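Local structure of putative N-acetylmuramoyl-L-alanine amidase (Neisseria meningitidis MC58, 3CZX) at residues D24-L29 with F77-A82; R42-L47 with I165-A170; K111-K116 with L155-T160; K116-G119 with F123-D126. The protein probably hydrolyses, as a zinc-dependent amidase, the link between N-acetylmuramoyl residues and L-amino acid residues in cell-wall glycopeptides. All coordinates share one frame; numbering follows the deposited sequence.

Contact 1 of 4, residues D24-L29 with F77-A82; sequences DREADL and FHTNAA. With ZN (zinc ion), chain E.
Glu26 and His78 meet at the zinc ion of this Amidase_3-family domain, Glu26 from the first turn of helix 26-45 and His78 from the loop that follows strand 73-77. Glu26 OE2 binds the metal at 2.1 Å and His78 ND1 at 2.2 Å; His12 and two waters complete the shell. Water 1, one of these zinc ligands, also donates a hydrogen bond to Thr79 O at 3.0 Å. Glu26 OE2 and His78 ND1 lie 3.2 Å apart, the oxygen sitting at the edge of the imidazole near its plane, a closeness that follows from their shared metal and not from a hydrogen bond. The glutamate reaches in as an extended chain, CG anti to the backbone N (chi1 -180°). Its OE2 has a second hold: Thr79 N donates to Glu26 OE2 at 3.0 Å with an N-H...O angle of 156°, approaching from above the carboxylate plane, 56° out of it. OE1 accepts from the backbone N of Ala19; both oxygens are thus held, which should restrict rotation of the carboxylate. Behind the histidine, Glu76 OE1 is hydrogen-bonded to NE2, a second-shell carboxylate that probably steadies the ring. His131 packs edge-to-face against the same imidazole. Thr79 and Glu26 pass each other in opposite directions, the hydroxyl Thr79 OG1 lying 3.2 Å from Glu26 CG, buried and with no hydrogen-bond partner. Farther from the metal, Thr79 CG2 touches Leu29 CD1 at 4.1 Å, the two side chains crossing at about a right angle.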
# COMPACT_ATOMS: atom_id res chain seq x y z
N ASP A 24 -0.78 2.81 -13.87
CA ASP A 24 -0.22 3.50 -12.71
C ASP A 24 -0.56 4.98 -12.74
O ASP A 24 -0.26 5.68 -13.71
CB ASP A 24 1.29 3.30 -12.69
CG ASP A 24 1.67 1.84 -12.47
OD1 ASP A 24 1.08 1.19 -11.60
OD2 ASP A 24 2.55 1.35 -13.18
N ARG A 25 -1.17 5.46 -11.66
CA ARG A 25 -1.60 6.85 -11.55
C ARG A 25 -0.91 7.54 -10.39
O ARG A 25 -0.87 7.01 -9.28
CB ARG A 25 -3.09 6.94 -11.29
CG ARG A 25 -3.99 6.19 -12.33
CD ARG A 25 -5.44 6.64 -12.17
NE ARG A 25 -5.94 6.43 -10.82
CZ ARG A 25 -7.09 6.91 -10.35
NH1 ARG A 25 -7.92 7.66 -11.11
NH2 ARG A 25 -7.41 6.68 -9.10
N GLU A 26 -0.45 8.76 -10.65
CA GLU A 26 0.17 9.58 -9.59
C GLU A 26 -0.66 9.63 -8.33
O GLU A 26 -0.15 9.50 -7.22
CB GLU A 26 0.46 11.00 -10.10
CG GLU A 26 1.12 11.92 -9.04
CD GLU A 26 1.56 13.25 -9.58
OE1 GLU A 26 1.36 13.50 -10.79
OE2 GLU A 26 2.16 14.03 -8.79
N ALA A 27 -1.96 9.81 -8.47
CA ALA A 27 -2.85 9.94 -7.31
C ALA A 27 -2.76 8.71 -6.42
O ALA A 27 -2.84 8.81 -5.18
CB ALA A 27 -4.27 10.15 -7.76
N ASP A 28 -2.61 7.55 -7.05
CA ASP A 28 -2.63 6.27 -6.34
C ASP A 28 -1.29 6.08 -5.68
O ASP A 28 -1.23 5.57 -4.55
CB ASP A 28 -2.92 5.13 -7.32
CG ASP A 28 -4.30 5.26 -7.98
OD1 ASP A 28 -5.19 5.94 -7.42
OD2 ASP A 28 -4.48 4.66 -9.06
N LEU A 29 -0.20 6.39 -6.40
CA LEU A 29 1.15 6.26 -5.83
C LEU A 29 1.33 7.23 -4.65
O LEU A 29 1.97 6.88 -3.61
CB LEU A 29 2.23 6.50 -6.91
CG LEU A 29 2.21 5.54 -8.11
CD1 LEU A 29 3.10 6.02 -9.30
CD2 LEU A 29 2.61 4.15 -7.65
N PHE A 77 3.15 14.32 -1.06
CA PHE A 77 3.78 13.39 -1.96
C PHE A 77 3.20 13.51 -3.37
O PHE A 77 1.99 13.56 -3.56
CB PHE A 77 3.64 11.93 -1.45
CG PHE A 77 4.32 11.69 -0.12
CD1 PHE A 77 5.65 11.35 -0.04
CD2 PHE A 77 3.60 11.79 1.04
CE1 PHE A 77 6.24 11.11 1.21
CE2 PHE A 77 4.19 11.58 2.31
CZ PHE A 77 5.50 11.25 2.37
N HIS A 78 4.12 13.60 -4.31
CA HIS A 78 3.84 13.68 -5.75
C HIS A 78 4.81 12.79 -6.49
O HIS A 78 5.75 12.27 -5.89
CB HIS A 78 4.08 15.10 -6.24
CG HIS A 78 3.00 16.06 -5.89
ND1 HIS A 78 2.06 16.48 -6.81
CD2 HIS A 78 2.68 16.66 -4.72
CE1 HIS A 78 1.19 17.27 -6.20
NE2 HIS A 78 1.55 17.41 -4.94
N THR A 79 4.55 12.58 -7.79
CA THR A 79 5.55 12.03 -8.69
C THR A 79 5.90 13.08 -9.75
O THR A 79 5.01 13.85 -10.19
CB THR A 79 5.09 10.74 -9.42
OG1 THR A 79 3.94 11.02 -10.21
CG2 THR A 79 4.71 9.69 -8.46
N ASN A 80 7.17 13.10 -10.14
CA ASN A 80 7.62 13.92 -11.24
C ASN A 80 7.20 13.27 -12.55
O ASN A 80 6.69 12.15 -12.56
CB ASN A 80 9.13 14.16 -11.16
CG ASN A 80 9.50 15.58 -11.55
OD1 ASN A 80 8.87 16.17 -12.45
ND2 ASN A 80 10.51 16.14 -10.88
N ALA A 81 7.31 14.01 -13.65
CA ALA A 81 6.95 13.50 -14.96
C ALA A 81 7.65 14.36 -16.01
O ALA A 81 7.76 15.57 -15.84
CB ALA A 81 5.45 13.56 -15.16
N ALA A 82 8.08 13.73 -17.09
CA ALA A 82 8.64 14.42 -18.26
C ALA A 82 8.24 13.67 -19.52
O ALA A 82 7.99 12.45 -19.50
CB ALA A 82 10.14 14.49 -18.17
ZN ZN E . 1.80 16.13 -8.96
O HOH W 1 3.90 16.54 -9.50
O HOH W 2 1.60 18.28 -9.75

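Contact 2 of 4, residues R42-L47 with I165-A170; sequences RNDYGL and ICRAIA
Two long helices of the domain, 26-45 and 152-177, are joined where the first nears its C-terminal end by a salt bridge between Asp44 and Arg167. Asp44 OD2 lies 2.8 Å from Arg167 NH1, and the side chains cross at about a right angle. The carboxylate oxygen sits at the edge of the guanidinium, near its plane, with the two planes 26° apart. As a hydrogen bond the pair is weak, because the N-H...O angle is only 119°. Arg167 leaves its helix with CG anti to the backbone N, then bends at chi3 (-61°), which carries the guanidinium over to Asp44. Water 3 makes a second link beside the direct one: it donates to Asp44 OD1 at 2.6 Å and accepts from Arg167 NH2 at 3.0 Å. On the more buried side Tyr45 comes near the backbone of Ala170, Tyr45 CE2 to Ala170 O 4.5 Å, while its hydroxyl is hydrogen-bonded to Asp171 OD1. Arg167 also packs on Thr54 of the second subunit. With so bent a direct bond, the link probably owes more to charge attraction than to hydrogen-bond directionality, and the water engages the other carboxylate oxygen and the other terminal nitrogen.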
# COMPACT_ATOMS: atom_id res chain seq x y z
N ARG A 42 3.27 6.46 13.00
CA ARG A 42 2.33 6.16 14.11
C ARG A 42 2.65 4.84 14.80
O ARG A 42 2.85 4.82 16.04
CB ARG A 42 0.91 6.21 13.59
CG ARG A 42 0.47 7.54 13.18
CD ARG A 42 -0.78 7.51 12.33
NE ARG A 42 -1.42 8.79 12.16
CZ ARG A 42 -2.28 9.11 11.20
NH1 ARG A 42 -2.66 8.22 10.27
NH2 ARG A 42 -2.81 10.31 11.16
N ASN A 43 2.77 3.74 14.05
CA ASN A 43 3.04 2.40 14.65
C ASN A 43 4.36 2.20 15.31
O ASN A 43 4.43 1.71 16.45
CB ASN A 43 2.95 1.29 13.60
CG ASN A 43 1.60 1.21 12.97
OD1 ASN A 43 0.63 1.74 13.50
ND2 ASN A 43 1.52 0.54 11.81
N ASP A 44 5.44 2.50 14.60
CA ASP A 44 6.76 2.19 15.10
C ASP A 44 7.26 3.22 16.09
O ASP A 44 8.09 2.90 16.96
CB ASP A 44 7.79 2.07 13.96
CG ASP A 44 7.57 0.86 13.10
OD1 ASP A 44 6.50 0.23 13.19
OD2 ASP A 44 8.51 0.54 12.33
N TYR A 45 6.77 4.46 15.96
CA TYR A 45 7.31 5.56 16.75
C TYR A 45 6.33 6.29 17.66
O TYR A 45 6.77 7.12 18.46
CB TYR A 45 7.98 6.59 15.83
CG TYR A 45 9.14 6.01 15.02
CD1 TYR A 45 10.43 6.01 15.52
CD2 TYR A 45 8.92 5.50 13.73
CE1 TYR A 45 11.48 5.51 14.79
CE2 TYR A 45 10.00 4.99 12.96
CZ TYR A 45 11.27 4.99 13.52
OH TYR A 45 12.39 4.53 12.84
N GLY A 46 5.04 6.03 17.54
CA GLY A 46 4.03 6.73 18.33
C GLY A 46 3.94 8.23 18.11
O GLY A 46 3.47 9.00 18.99
N LEU A 47 4.34 8.69 16.92
CA LEU A 47 4.38 10.10 16.60
C LEU A 47 3.01 10.62 16.15
O LEU A 47 2.15 9.86 15.69
CB LEU A 47 5.44 10.36 15.50
CG LEU A 47 6.86 10.14 16.01
CD1 LEU A 47 7.92 10.12 14.88
CD2 LEU A 47 7.26 11.17 17.07
N ILE A 165 10.95 1.67 0.68
CA ILE A 165 11.24 3.07 0.41
C ILE A 165 10.49 3.96 1.42
O ILE A 165 11.07 4.88 2.01
CB ILE A 165 10.92 3.46 -1.09
CG1 ILE A 165 11.88 2.74 -2.05
CG2 ILE A 165 10.90 4.99 -1.29
CD1 ILE A 165 11.46 2.82 -3.49
N CYS A 166 9.20 3.70 1.62
CA CYS A 166 8.37 4.49 2.55
C CYS A 166 8.82 4.28 3.98
O CYS A 166 8.84 5.25 4.74
CB CYS A 166 6.92 4.23 2.40
SG CYS A 166 6.26 4.68 0.77
N ARG A 167 9.29 3.08 4.34
CA ARG A 167 9.91 2.87 5.66
C ARG A 167 11.18 3.69 5.84
O ARG A 167 11.38 4.30 6.89
CB ARG A 167 10.21 1.39 5.92
CG ARG A 167 10.74 1.15 7.34
CD ARG A 167 10.84 -0.30 7.67
NE ARG A 167 9.55 -0.96 7.61
CZ ARG A 167 8.64 -0.99 8.57
NH1 ARG A 167 8.84 -0.40 9.73
NH2 ARG A 167 7.49 -1.63 8.37
N ALA A 168 12.04 3.73 4.81
CA ALA A 168 13.25 4.59 4.82
C ALA A 168 12.86 6.06 5.08
O ALA A 168 13.51 6.77 5.87
CB ALA A 168 14.06 4.47 3.48
N ILE A 169 11.79 6.52 4.43
CA ILE A 169 11.35 7.92 4.60
C ILE A 169 10.90 8.16 6.05
O ILE A 169 11.34 9.10 6.72
CB ILE A 169 10.22 8.27 3.58
CG1 ILE A 169 10.76 8.31 2.15
CG2 ILE A 169 9.53 9.63 3.96
CD1 ILE A 169 9.65 8.33 1.04
N ALA A 170 10.03 7.29 6.54
CA ALA A 170 9.51 7.36 7.91
C ALA A 170 10.68 7.33 8.90
O ALA A 170 10.74 8.13 9.84
CB ALA A 170 8.52 6.20 8.15
O HOH W 3 6.34 -1.40 11.13

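Contact 3 of 4, residues K111-K116 with L155-T160; sequences KKTGWK and LALFKT
Leu157 places CG anti to its backbone N (chi1 -172°), and the turn at chi2 brings its CD2 methyl against Trp115 and Thr113. Trp115 instead has CG anti to the carbonyl carbon (chi1 -69°), which points the six-membered end of the indole at helix 152-177. Leu157 CD2 is 3.6 Å from Trp115 NE1 and 4.1 Å from Trp115 CE2, approaching the ring obliquely as the two side chains slide past each other in opposite directions. Leu157 CD2 also lies 3.7 Å from Thr113 O. At the far rim of the indole, Trp115 CH2 meets Phe158 CB at 4.1 Å, the carbon lying at the ring edge near its plane. This joins the C-terminal end of helix 99-113 to helix 152-177. Helix 99-113 gives way at Gly114, which has positive phi, within an ST turn: Trp115 N donates to Thr113 OG1 at 3.1 Å, with an angle of 161°. The bond holds the tryptophan backbone close to Thr113, whose CB stands 3.4 Å above one face of the Trp115 indole, offset toward the rim. Thr113 OG1 is also hydrogen-bonded to Val109 O. Phe147 meets both aromatic residues, stacking with the Phe158 ring and touching the indole with the planes inclined.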
# COMPACT_ATOMS: atom_id res chain seq x y z
N LYS A 111 19.50 6.47 -0.78
CA LYS A 111 20.23 5.33 -0.18
C LYS A 111 19.55 4.03 -0.58
O LYS A 111 20.22 3.05 -0.91
CB LYS A 111 20.30 5.43 1.35
CG LYS A 111 21.23 6.50 1.83
CD LYS A 111 20.87 7.04 3.20
CE LYS A 111 21.72 6.54 4.28
NZ LYS A 111 21.38 7.37 5.50
N LYS A 112 18.22 4.01 -0.58
CA LYS A 112 17.48 2.77 -0.82
C LYS A 112 17.38 2.40 -2.30
O LYS A 112 17.15 1.24 -2.63
CB LYS A 112 16.06 2.92 -0.27
CG LYS A 112 15.19 1.65 -0.30
CD LYS A 112 15.65 0.68 0.76
CE LYS A 112 14.72 -0.51 0.92
NZ LYS A 112 15.25 -1.41 2.03
N THR A 113 17.59 3.37 -3.17
CA THR A 113 17.28 3.21 -4.61
C THR A 113 18.42 3.40 -5.60
O THR A 113 18.31 2.95 -6.72
CB THR A 113 16.18 4.19 -5.04
OG1 THR A 113 16.65 5.52 -4.80
CG2 THR A 113 14.90 3.95 -4.25
N GLY A 114 19.46 4.11 -5.20
CA GLY A 114 20.50 4.51 -6.15
C GLY A 114 20.03 5.58 -7.12
O GLY A 114 20.69 5.86 -8.11
N TRP A 115 18.87 6.22 -6.85
CA TRP A 115 18.38 7.31 -7.68
C TRP A 115 19.22 8.57 -7.41
O TRP A 115 19.69 8.79 -6.28
CB TRP A 115 16.92 7.63 -7.34
CG TRP A 115 15.94 6.55 -7.74
CD1 TRP A 115 16.13 5.57 -8.68
CD2 TRP A 115 14.63 6.35 -7.21
NE1 TRP A 115 15.00 4.76 -8.75
CE2 TRP A 115 14.06 5.23 -7.88
CE3 TRP A 115 13.89 6.99 -6.23
CZ2 TRP A 115 12.78 4.75 -7.58
CZ3 TRP A 115 12.59 6.51 -5.95
CH2 TRP A 115 12.05 5.40 -6.64
N LYS A 116 19.34 9.38 -8.45
CA LYS A 116 20.13 10.61 -8.38
C LYS A 116 19.38 11.69 -7.58
O LYS A 116 18.21 11.86 -7.78
CB LYS A 116 20.35 11.11 -9.81
CG LYS A 116 21.33 12.29 -9.91
CD LYS A 116 21.19 13.05 -11.22
CE LYS A 116 22.06 14.33 -11.19
NZ LYS A 116 23.52 14.03 -11.30
N LEU A 155 10.05 3.57 -11.94
CA LEU A 155 8.71 3.22 -11.52
C LEU A 155 8.63 1.73 -11.14
O LEU A 155 8.01 1.35 -10.13
CB LEU A 155 7.69 3.56 -12.62
CG LEU A 155 6.25 3.08 -12.38
CD1 LEU A 155 5.60 3.57 -11.08
CD2 LEU A 155 5.37 3.39 -13.57
N ALA A 156 9.25 0.87 -11.94
CA ALA A 156 9.29 -0.57 -11.58
C ALA A 156 9.99 -0.78 -10.25
O ALA A 156 9.55 -1.61 -9.46
CB ALA A 156 10.00 -1.39 -12.67
N LEU A 157 11.09 -0.07 -10.02
CA LEU A 157 11.83 -0.20 -8.75
C LEU A 157 10.97 0.23 -7.61
O LEU A 157 10.93 -0.45 -6.57
CB LEU A 157 13.13 0.61 -8.79
CG LEU A 157 14.02 0.33 -7.57
CD1 LEU A 157 14.53 -1.09 -7.62
CD2 LEU A 157 15.18 1.30 -7.64
N PHE A 158 10.26 1.35 -7.78
CA PHE A 158 9.37 1.87 -6.75
C PHE A 158 8.31 0.82 -6.44
O PHE A 158 8.06 0.54 -5.30
CB PHE A 158 8.68 3.17 -7.11
CG PHE A 158 7.72 3.65 -6.06
CD1 PHE A 158 8.17 4.23 -4.89
CD2 PHE A 158 6.35 3.45 -6.19
CE1 PHE A 158 7.27 4.66 -3.90
CE2 PHE A 158 5.48 3.88 -5.18
CZ PHE A 158 5.97 4.47 -4.04
N LYS A 159 7.66 0.30 -7.48
CA LYS A 159 6.57 -0.65 -7.26
C LYS A 159 7.00 -1.90 -6.51
O LYS A 159 6.21 -2.43 -5.73
CB LYS A 159 5.90 -1.01 -8.61
CG LYS A 159 5.15 0.12 -9.25
CD LYS A 159 4.77 -0.10 -10.72
CE LYS A 159 3.73 -1.10 -10.92
NZ LYS A 159 3.33 -1.17 -12.38
N THR A 160 8.21 -2.40 -6.76
CA THR A 160 8.75 -3.61 -6.09
C THR A 160 9.34 -3.37 -4.71
O THR A 160 9.54 -4.33 -4.00
CB THR A 160 9.82 -4.29 -6.95
OG1 THR A 160 10.96 -3.43 -7.06
CG2 THR A 160 9.24 -4.66 -8.32

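Contact 4 of 4, residues K116-G119 with F123-D126; sequences KLRG and FKPD
Arg118 and Lys124 bring their charged ends toward one spot beside strand 123-125, one of the two outermost strands of the mixed sheet within this chain. Their side chains cross at a slant, and Lys124 NZ lies obliquely to the guanidinium, 3.9 Å from Arg118 NE and 4.0 Å from Arg118 NH2. What gathers these cations is Glu91, at the start of the neighbouring strand 91-94: its OE1 forms salt bridges with both Arg118 NE and Lys124 NZ. The shared carboxylate should offset much of the positive charge. In Arg118 the bend at chi3 (65°) helps place NE for its bridge to Glu91, and the hydrogen bond from NH1 to Thr88 O should restrict rotation of the group. Lys124 comes from the strand that follows; its CB points neither at the first segment nor away from it, but bends at chi2 (-140°) and chi4 bring the ammonium end across. On the way the lysine chain runs alongside Gly119, Lys124 CE lying 3.6 Å from Gly119 N and 3.7 Å from Gly119 CA. Gly119 itself has a positive phi. The CB of Phe123 points away from 116-119, and its ring packs on Lys99 and Cys102 of helix 99-113, with Pro125 N over one ring face. No conventional hydrogen bond spans the two segments; their backbones meet instead through a CA-H...O contact, Gly119 CA to Phe123 O at 3.5 Å with 140° at the hydrogen.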
# COMPACT_ATOMS: atom_id res chain seq x y z
N LYS A 116 19.34 9.38 -8.45
CA LYS A 116 20.13 10.61 -8.38
C LYS A 116 19.38 11.69 -7.58
O LYS A 116 18.21 11.86 -7.78
CB LYS A 116 20.35 11.11 -9.81
CG LYS A 116 21.33 12.29 -9.91
CD LYS A 116 21.19 13.05 -11.22
CE LYS A 116 22.06 14.33 -11.19
NZ LYS A 116 23.52 14.03 -11.30
N LEU A 117 20.09 12.38 -6.69
CA LEU A 117 19.57 13.58 -6.02
C LEU A 117 19.73 14.78 -6.98
O LEU A 117 20.87 15.14 -7.35
CB LEU A 117 20.34 13.87 -4.74
CG LEU A 117 20.11 12.96 -3.54
CD1 LEU A 117 21.18 13.20 -2.48
CD2 LEU A 117 18.68 13.22 -3.06
N ARG A 118 18.60 15.37 -7.37
CA ARG A 118 18.56 16.56 -8.20
C ARG A 118 18.67 17.79 -7.28
O ARG A 118 18.51 17.69 -6.09
CB ARG A 118 17.28 16.60 -9.01
CG ARG A 118 17.12 15.37 -9.93
CD ARG A 118 15.70 15.20 -10.39
NE ARG A 118 15.24 16.28 -11.24
CZ ARG A 118 15.31 16.29 -12.58
NH1 ARG A 118 15.82 15.29 -13.25
NH2 ARG A 118 14.86 17.35 -13.25
N GLY A 119 18.93 18.96 -7.85
CA GLY A 119 19.08 20.16 -7.04
C GLY A 119 20.23 20.04 -6.08
O GLY A 119 21.23 19.40 -6.38
N PHE A 123 17.15 19.26 -2.83
CA PHE A 123 16.36 20.48 -2.60
C PHE A 123 16.31 21.39 -3.82
O PHE A 123 17.35 21.67 -4.41
CB PHE A 123 17.00 21.31 -1.47
CG PHE A 123 16.41 22.70 -1.33
CD1 PHE A 123 15.13 22.88 -0.81
CD2 PHE A 123 17.12 23.86 -1.72
CE1 PHE A 123 14.56 24.14 -0.67
CE2 PHE A 123 16.54 25.11 -1.57
CZ PHE A 123 15.25 25.24 -1.07
N LYS A 124 15.10 21.85 -4.15
CA LYS A 124 14.90 22.91 -5.11
C LYS A 124 14.05 23.98 -4.46
O LYS A 124 13.08 23.67 -3.77
CB LYS A 124 14.25 22.35 -6.36
CG LYS A 124 15.28 21.50 -7.11
CD LYS A 124 15.21 21.67 -8.56
CE LYS A 124 16.17 20.70 -9.27
NZ LYS A 124 15.58 20.14 -10.53
N PRO A 125 14.42 25.27 -4.64
CA PRO A 125 13.71 26.34 -3.94
C PRO A 125 12.42 26.73 -4.61
O PRO A 125 12.29 26.64 -5.81
CB PRO A 125 14.70 27.52 -4.03
CG PRO A 125 15.39 27.28 -5.34
CD PRO A 125 15.57 25.77 -5.40
N ASP A 126 11.48 27.23 -3.82
CA ASP A 126 10.18 27.64 -4.35
C ASP A 126 10.27 28.81 -5.36
O ASP A 126 9.53 28.84 -6.34
CB ASP A 126 9.23 27.99 -3.21
CG ASP A 126 9.71 29.18 -2.38
OD1 ASP A 126 8.91 30.12 -2.18
OD2 ASP A 126 10.86 29.18 -1.92

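From the N terminus, the first half of contact 1 begins helix 26-45 and that of contact 2 ends it. Contact 1 closes when the chain leaves strand 73-77 at the zinc site, inside the longer loop that contact 2 will close, so the two cross. Contacts 3 and 4 start from the same region after helix 99-113 and share Lys116; contact 4 closes at once, at edge strand 123-125, whereas contact 3 waits for helix 152-177. Both nest inside the loop closed by contact 2. Contacts 1 and 3 touch where Asp24 bridges Lys159 and Leu29 packs on Leu155 and Phe158; Ile165 joins contacts 2 and 3.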